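Local coordinates for protein peptidoglycan synthase activator LpoP (PDB 6W5Q) that probably activates a peptidoglycan synthase in the Pseudomonas aeruginosa cell envelope, as a lipoprotein whose globular C-terminal domain is built of tetratricopeptide-type helices, at residues Y53-A56 and Q57-A61; L89-L92 and I93-A96. All coordinates share one frame; numbering follows the deposited sequence.

How the interactions relate
Two contacts, each within one helix and spanning about two turns, meet inside this all-helical domain. Interaction 1 lies on helix 49-61, about 5 Å from the centre of the chain, and interaction 2 on helix 83-99, about 9 Å from it; their centres are about 10 Å apart. The joint between them is made mainly by Leu92, whose CD2 lies 3.4 Å from O of Tyr53, 3.6 Å from CG of Gln57 and 3.8 Å from CB of Ala56. Helix 65-78 touches both, through residues that include Ala56 in the first and Ile93 in the second. A bound sulfate, probably from the crystallisation liquor, sits about 3 Å from the side chain of Trp90 in interaction 2.

Interaction 1: Y53-A56 and Q57-A61; sequences YRLA and QVRLA
Tyr53 and Gln57, one helical turn apart, make the main side-chain contact of this piece of helix 49-61. The tyrosine CG is anti to its own nitrogen (chi1 176°), which sends the ring outward from the helix with one face toward the Gln57 chain. CG of Gln57 lies over that face, and its OE1 sits above the ring plane but beyond the rim, 3.1 Å from CE2 of Tyr53. The amide plane is turned 67° from the ring plane, so the two flat groups do not stack.

A second pair is aliphatic against charged. Leu55 and Arg59 lie side by side and point the same way, CD1 of Leu55 standing 4.0 Å from NE of Arg59. The arginine chain bends at chi2, and NH2 forms a salt bridge with Glu39 of helix 31-44, a bond that helps to fix the guanidinium beside the leucine.

Backbone bonds supply the rest. Gln57, Val58, Arg59 and Leu60 each donate their N-H to the carbonyl four residues earlier. The straightest joins Arg59 N to Leu55 O, 3.0 Å long with an N-H...O angle of 172°.

Ala56 faces helix 65-78, Tyr53 and Gln57 reach Leu92 of helix 83-99, and Leu60 lies between the two helices. This stretch of regular alpha helix, shared in that way between two neighbours, is consistent with the helical arrays of tetratricopeptide repeats.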
ATOM      1  N   TYR A  53       1.935  -2.502  -0.094  1.00 36.34           N
ATOM      2  CA  TYR A  53       1.360  -1.735   1.005  1.00 35.21           C
ATOM      3  C   TYR A  53       1.923  -0.318   1.057  1.00 33.29           C
ATOM      4  O   TYR A  53       1.174   0.660   1.172  1.00 35.50           O
ATOM      5  CB  TYR A  53       1.621  -2.460   2.321  1.00 33.03           C
ATOM      6  CG  TYR A  53       1.133  -1.685   3.518  1.00 32.84           C
ATOM      7  CD1 TYR A  53      -0.214  -1.695   3.868  1.00 35.11           C
ATOM      8  CD2 TYR A  53       2.017  -0.950   4.303  1.00 42.51           C
ATOM      9  CE1 TYR A  53      -0.675  -0.992   4.974  1.00 41.12           C
ATOM     10  CE2 TYR A  53       1.571  -0.245   5.409  1.00 46.69           C
ATOM     11  CZ  TYR A  53       0.221  -0.270   5.739  1.00 47.37           C
ATOM     12  OH  TYR A  53      -0.235   0.431   6.832  1.00 53.63           O
ATOM     13  N   ARG A  54       3.246  -0.190   0.979  1.00 30.73           N
ATOM     14  CA  ARG A  54       3.861   1.136   1.020  1.00 29.48           C
ATOM     15  C   ARG A  54       3.569   1.914  -0.250  1.00 29.81           C
ATOM     16  O   ARG A  54       3.410   3.142  -0.217  1.00 28.73           O
ATOM     17  CB  ARG A  54       5.380   1.011   1.207  1.00 30.87           C
ATOM     18  CG  ARG A  54       5.762   0.044   2.288  1.00 38.20           C
ATOM     19  CD  ARG A  54       7.051   0.416   2.973  1.00 50.19           C
ATOM     20  NE  ARG A  54       7.256  -0.457   4.121  1.00 53.83           N
ATOM     21  CZ  ARG A  54       8.102  -0.219   5.115  1.00 61.21           C
ATOM     22  NH1 ARG A  54       8.852   0.883   5.121  1.00 65.06           N
ATOM     23  NH2 ARG A  54       8.191  -1.087   6.111  1.00 64.27           N
ATOM     24  N   LEU A  55       3.558   1.222  -1.388  1.00 26.06           N
ATOM     25  CA  LEU A  55       3.239   1.881  -2.646  1.00 30.05           C
ATOM     26  C   LEU A  55       1.822   2.446  -2.617  1.00 29.82           C
ATOM     27  O   LEU A  55       1.596   3.601  -2.991  1.00 30.16           O
ATOM     28  CB  LEU A  55       3.426   0.892  -3.797  1.00 27.72           C
ATOM     29  CG  LEU A  55       3.219   1.462  -5.201  1.00 31.36           C
ATOM     30  CD1 LEU A  55       3.886   2.817  -5.312  1.00 26.76           C
ATOM     31  CD2 LEU A  55       3.732   0.488  -6.276  1.00 30.72           C
ATOM     32  N   ALA A  56       0.857   1.659  -2.128  1.00 30.37           N
ATOM     33  CA  ALA A  56      -0.511   2.158  -2.020  1.00 29.81           C
ATOM     34  C   ALA A  56      -0.574   3.352  -1.082  1.00 30.91           C
ATOM     35  O   ALA A  56      -1.335   4.294  -1.311  1.00 27.58           O
ATOM     36  CB  ALA A  56      -1.441   1.039  -1.537  1.00 27.88           C
ATOM     37  N   GLN A  57       0.239   3.339  -0.025  1.00 31.06           N
ATOM     38  CA  GLN A  57       0.242   4.454   0.906  1.00 30.21           C
ATOM     39  C   GLN A  57       0.701   5.744   0.237  1.00 34.07           C
ATOM     40  O   GLN A  57       0.067   6.802   0.387  1.00 28.24           O
ATOM     41  CB  GLN A  57       1.130   4.125   2.091  1.00 33.41           C
ATOM     42  CG  GLN A  57       0.401   3.445   3.209  1.00 36.17           C
ATOM     43  CD  GLN A  57       1.073   3.725   4.524  1.00 53.89           C
ATOM     44  OE1 GLN A  57       1.728   2.853   5.096  1.00 58.81           O
ATOM     45  NE2 GLN A  57       0.932   4.959   5.013  1.00 64.48           N
ATOM     46  N   VAL A  58       1.813   5.675  -0.499  1.00 33.15           N
ATOM     47  CA  VAL A  58       2.360   6.853  -1.164  1.00 31.00           C
ATOM     48  C   VAL A  58       1.369   7.404  -2.179  1.00 31.47           C
ATOM     49  O   VAL A  58       1.166   8.622  -2.265  1.00 30.53           O
ATOM     50  CB  VAL A  58       3.710   6.503  -1.815  1.00 29.00           C
ATOM     51  CG1 VAL A  58       4.232   7.663  -2.657  1.00 32.82           C
ATOM     52  CG2 VAL A  58       4.692   6.146  -0.732  1.00 33.63           C
ATOM     53  N   ARG A  59       0.749   6.523  -2.975  1.00 29.33           N
ATOM     54  CA  ARG A  59      -0.245   6.983  -3.944  1.00 32.85           C
ATOM     55  C   ARG A  59      -1.427   7.608  -3.237  1.00 30.00           C
ATOM     56  O   ARG A  59      -1.958   8.634  -3.678  1.00 28.91           O
ATOM     57  CB  ARG A  59      -0.740   5.834  -4.816  1.00 26.50           C
ATOM     58  CG  ARG A  59       0.353   5.082  -5.554  1.00 33.66           C
ATOM     59  CD  ARG A  59       0.208   5.229  -7.046  1.00 35.42           C
ATOM     60  NE  ARG A  59       1.315   4.634  -7.804  1.00 34.00           N
ATOM     61  CZ  ARG A  59       2.262   5.311  -8.455  1.00 32.15           C
ATOM     62  NH1 ARG A  59       2.255   6.650  -8.472  1.00 30.92           N
ATOM     63  NH2 ARG A  59       3.197   4.638  -9.109  1.00 33.14           N
ATOM     64  N   LEU A  60      -1.882   6.977  -2.155  1.00 32.80           N
ATOM     65  CA  LEU A  60      -2.976   7.561  -1.399  1.00 33.17           C
ATOM     66  C   LEU A  60      -2.573   8.929  -0.865  1.00 34.93           C
ATOM     67  O   LEU A  60      -3.358   9.884  -0.912  1.00 34.18           O
ATOM     68  CB  LEU A  60      -3.383   6.623  -0.265  1.00 31.86           C
ATOM     69  CG  LEU A  60      -4.607   7.067   0.532  1.00 38.68           C
ATOM     70  CD1 LEU A  60      -5.799   7.297  -0.380  1.00 36.08           C
ATOM     71  CD2 LEU A  60      -4.912   6.019   1.569  1.00 33.13           C
ATOM     72  N   ALA A  61      -1.332   9.053  -0.391  1.00 31.72           N
ATOM     73  CA  ALA A  61      -0.890  10.336   0.122  1.00 31.99           C
ATOM     74  C   ALA A  61      -0.777  11.378  -0.989  1.00 34.38           C
ATOM     75  O   ALA A  61      -0.929  12.568  -0.723  1.00 38.48           O
ATOM     76  CB  ALA A  61       0.433  10.172   0.869  1.00 29.03           C
TER

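Interaction 2: L89-L92 and I93-A96; sequences LWEL and IAQA
Trp90 and Ile93 form the tight, apolar part of this stretch of helix 83-99. The isoleucine CD1 comes obliquely to the six-membered part of the indole, 3.6 Å from CE3 and 3.8 Å from CZ3 of Trp90. CG1 of Ile93 is anti to the carbonyl carbon (chi1 -67°) and the chain is extended beyond it, so that CD1 reaches back along the helix toward the tryptophan, while CG2 stays 4.1 Å from CE3 of the same ring. Both side chains also touch Leu76 of helix 65-78, which extends the apolar cluster to the next helix. Beneath them the backbone bonds are short: Ile93 N to Leu89 O and Ala94 N to Trp90 O are each 2.8 Å, the second with an N-H...O angle of 165°.

Burial falls off on the polar side, where Glu91 and Gln95 are both partly exposed, whereas Ile93 is buried. These two chains lie obliquely to one another. The glutamate chain bends at chi2 (59°), and OE1 of its carboxylate makes a salt bridge with NE of Arg110 on helix 103-114; a long, weak ion pair to Lys114 adds to it. These charges tie the turn to the last helix of the domain and would probably stabilise the ionised carboxylate.

Leu89, on a different flank, packs against Tyr53 of helix 49-61. A helix whose successive flanks meet both sequence-adjacent and more distant helices in this way is consistent with the layered antiparallel helix pairs of the tetratricopeptide repeat fold.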
ATOM      1  N   LEU A  89      -3.852  -3.453   4.824  1.00 28.77           N
ATOM      2  CA  LEU A  89      -4.251  -3.202   3.436  1.00 29.99           C
ATOM      3  C   LEU A  89      -5.745  -2.860   3.344  1.00 31.61           C
ATOM      4  O   LEU A  89      -6.135  -1.928   2.625  1.00 28.03           O
ATOM      5  CB  LEU A  89      -3.883  -4.416   2.561  1.00 25.07           C
ATOM      6  CG  LEU A  89      -2.376  -4.598   2.232  1.00 34.61           C
ATOM      7  CD1 LEU A  89      -2.017  -6.038   1.916  1.00 27.92           C
ATOM      8  CD2 LEU A  89      -1.891  -3.690   1.069  1.00 24.31           C
ATOM      9  N   TRP A  90      -6.595  -3.564   4.102  1.00 31.36           N
ATOM     10  CA  TRP A  90      -8.017  -3.232   4.061  1.00 29.69           C
ATOM     11  C   TRP A  90      -8.274  -1.807   4.552  1.00 28.34           C
ATOM     12  O   TRP A  90      -9.081  -1.081   3.960  1.00 29.95           O
ATOM     13  CB  TRP A  90      -8.831  -4.235   4.871  1.00 31.15           C
ATOM     14  CG  TRP A  90      -9.164  -5.485   4.118  1.00 30.15           C
ATOM     15  CD1 TRP A  90      -8.831  -6.764   4.469  1.00 34.41           C
ATOM     16  CD2 TRP A  90      -9.911  -5.589   2.888  1.00 30.12           C
ATOM     17  NE1 TRP A  90      -9.321  -7.652   3.536  1.00 36.91           N
ATOM     18  CE2 TRP A  90      -9.990  -6.960   2.562  1.00 27.83           C
ATOM     19  CE3 TRP A  90     -10.523  -4.656   2.039  1.00 28.21           C
ATOM     20  CZ2 TRP A  90     -10.644  -7.421   1.420  1.00 30.86           C
ATOM     21  CZ3 TRP A  90     -11.174  -5.123   0.896  1.00 34.10           C
ATOM     22  CH2 TRP A  90     -11.223  -6.492   0.598  1.00 29.97           C
ATOM     23  N   GLU A  91      -7.593  -1.388   5.629  1.00 30.28           N
ATOM     24  CA  GLU A  91      -7.735  -0.009   6.095  1.00 35.33           C
ATOM     25  C   GLU A  91      -7.329   0.983   5.010  1.00 34.12           C
ATOM     26  O   GLU A  91      -8.002   1.995   4.803  1.00 33.68           O
ATOM     27  CB  GLU A  91      -6.910   0.225   7.365  1.00 30.14           C
ATOM     28  CG  GLU A  91      -6.890   1.692   7.790  1.00 33.14           C
ATOM     29  CD  GLU A  91      -8.300   2.259   8.064  1.00 39.45           C
ATOM     30  OE1 GLU A  91      -9.212   1.479   8.438  1.00 37.69           O
ATOM     31  OE2 GLU A  91      -8.503   3.494   7.907  1.00 41.23           O
ATOM     32  N   LEU A  92      -6.238   0.695   4.293  1.00 33.33           N
ATOM     33  CA  LEU A  92      -5.871   1.513   3.142  1.00 32.75           C
ATOM     34  C   LEU A  92      -6.975   1.529   2.094  1.00 31.30           C
ATOM     35  O   LEU A  92      -7.254   2.566   1.485  1.00 29.57           O
ATOM     36  CB  LEU A  92      -4.577   0.988   2.515  1.00 33.57           C
ATOM     37  CG  LEU A  92      -3.263   1.657   2.913  1.00 41.90           C
ATOM     38  CD1 LEU A  92      -3.079   1.657   4.432  1.00 44.09           C
ATOM     39  CD2 LEU A  92      -2.078   0.978   2.189  1.00 37.95           C
ATOM     40  N   ILE A  93      -7.595   0.379   1.844  1.00 28.44           N
ATOM     41  CA  ILE A  93      -8.659   0.322   0.843  1.00 31.61           C
ATOM     42  C   ILE A  93      -9.865   1.142   1.297  1.00 27.57           C
ATOM     43  O   ILE A  93     -10.479   1.859   0.499  1.00 29.08           O
ATOM     44  CB  ILE A  93      -9.026  -1.148   0.561  1.00 29.78           C
ATOM     45  CG1 ILE A  93      -7.858  -1.852  -0.131  1.00 26.79           C
ATOM     46  CG2 ILE A  93     -10.328  -1.253  -0.242  1.00 33.09           C
ATOM     47  CD1 ILE A  93      -7.998  -3.343  -0.214  1.00 30.56           C
ATOM     48  N   ALA A  94     -10.214   1.048   2.586  1.00 32.13           N
ATOM     49  CA  ALA A  94     -11.278   1.866   3.157  1.00 33.80           C
ATOM     50  C   ALA A  94     -10.997   3.345   2.942  1.00 31.68           C
ATOM     51  O   ALA A  94     -11.885   4.116   2.560  1.00 36.89           O
ATOM     52  CB  ALA A  94     -11.421   1.574   4.654  1.00 27.55           C
ATOM     53  N   GLN A  95      -9.758   3.760   3.198  1.00 30.80           N
ATOM     54  CA  GLN A  95      -9.419   5.171   3.079  1.00 31.79           C
ATOM     55  C   GLN A  95      -9.456   5.620   1.637  1.00 36.26           C
ATOM     56  O   GLN A  95      -9.843   6.757   1.352  1.00 35.90           O
ATOM     57  CB  GLN A  95      -8.050   5.427   3.690  1.00 37.69           C
ATOM     58  CG  GLN A  95      -7.995   5.095   5.150  1.00 34.10           C
ATOM     59  CD  GLN A  95      -6.707   5.530   5.762  1.00 40.20           C
ATOM     60  OE1 GLN A  95      -6.406   5.194   6.914  1.00 45.91           O
ATOM     61  NE2 GLN A  95      -5.915   6.280   4.996  1.00 31.89           N
ATOM     62  N   ALA A  96      -9.087   4.726   0.718  1.00 30.38           N
ATOM     63  CA  ALA A  96      -9.169   5.040  -0.705  1.00 34.45           C
ATOM     64  C   ALA A  96     -10.620   5.119  -1.189  1.00 33.41           C
ATOM     65  O   ALA A  96     -10.940   5.935  -2.060  1.00 32.41           O
ATOM     66  CB  ALA A  96      -8.384   3.996  -1.503  1.00 28.78           C
TER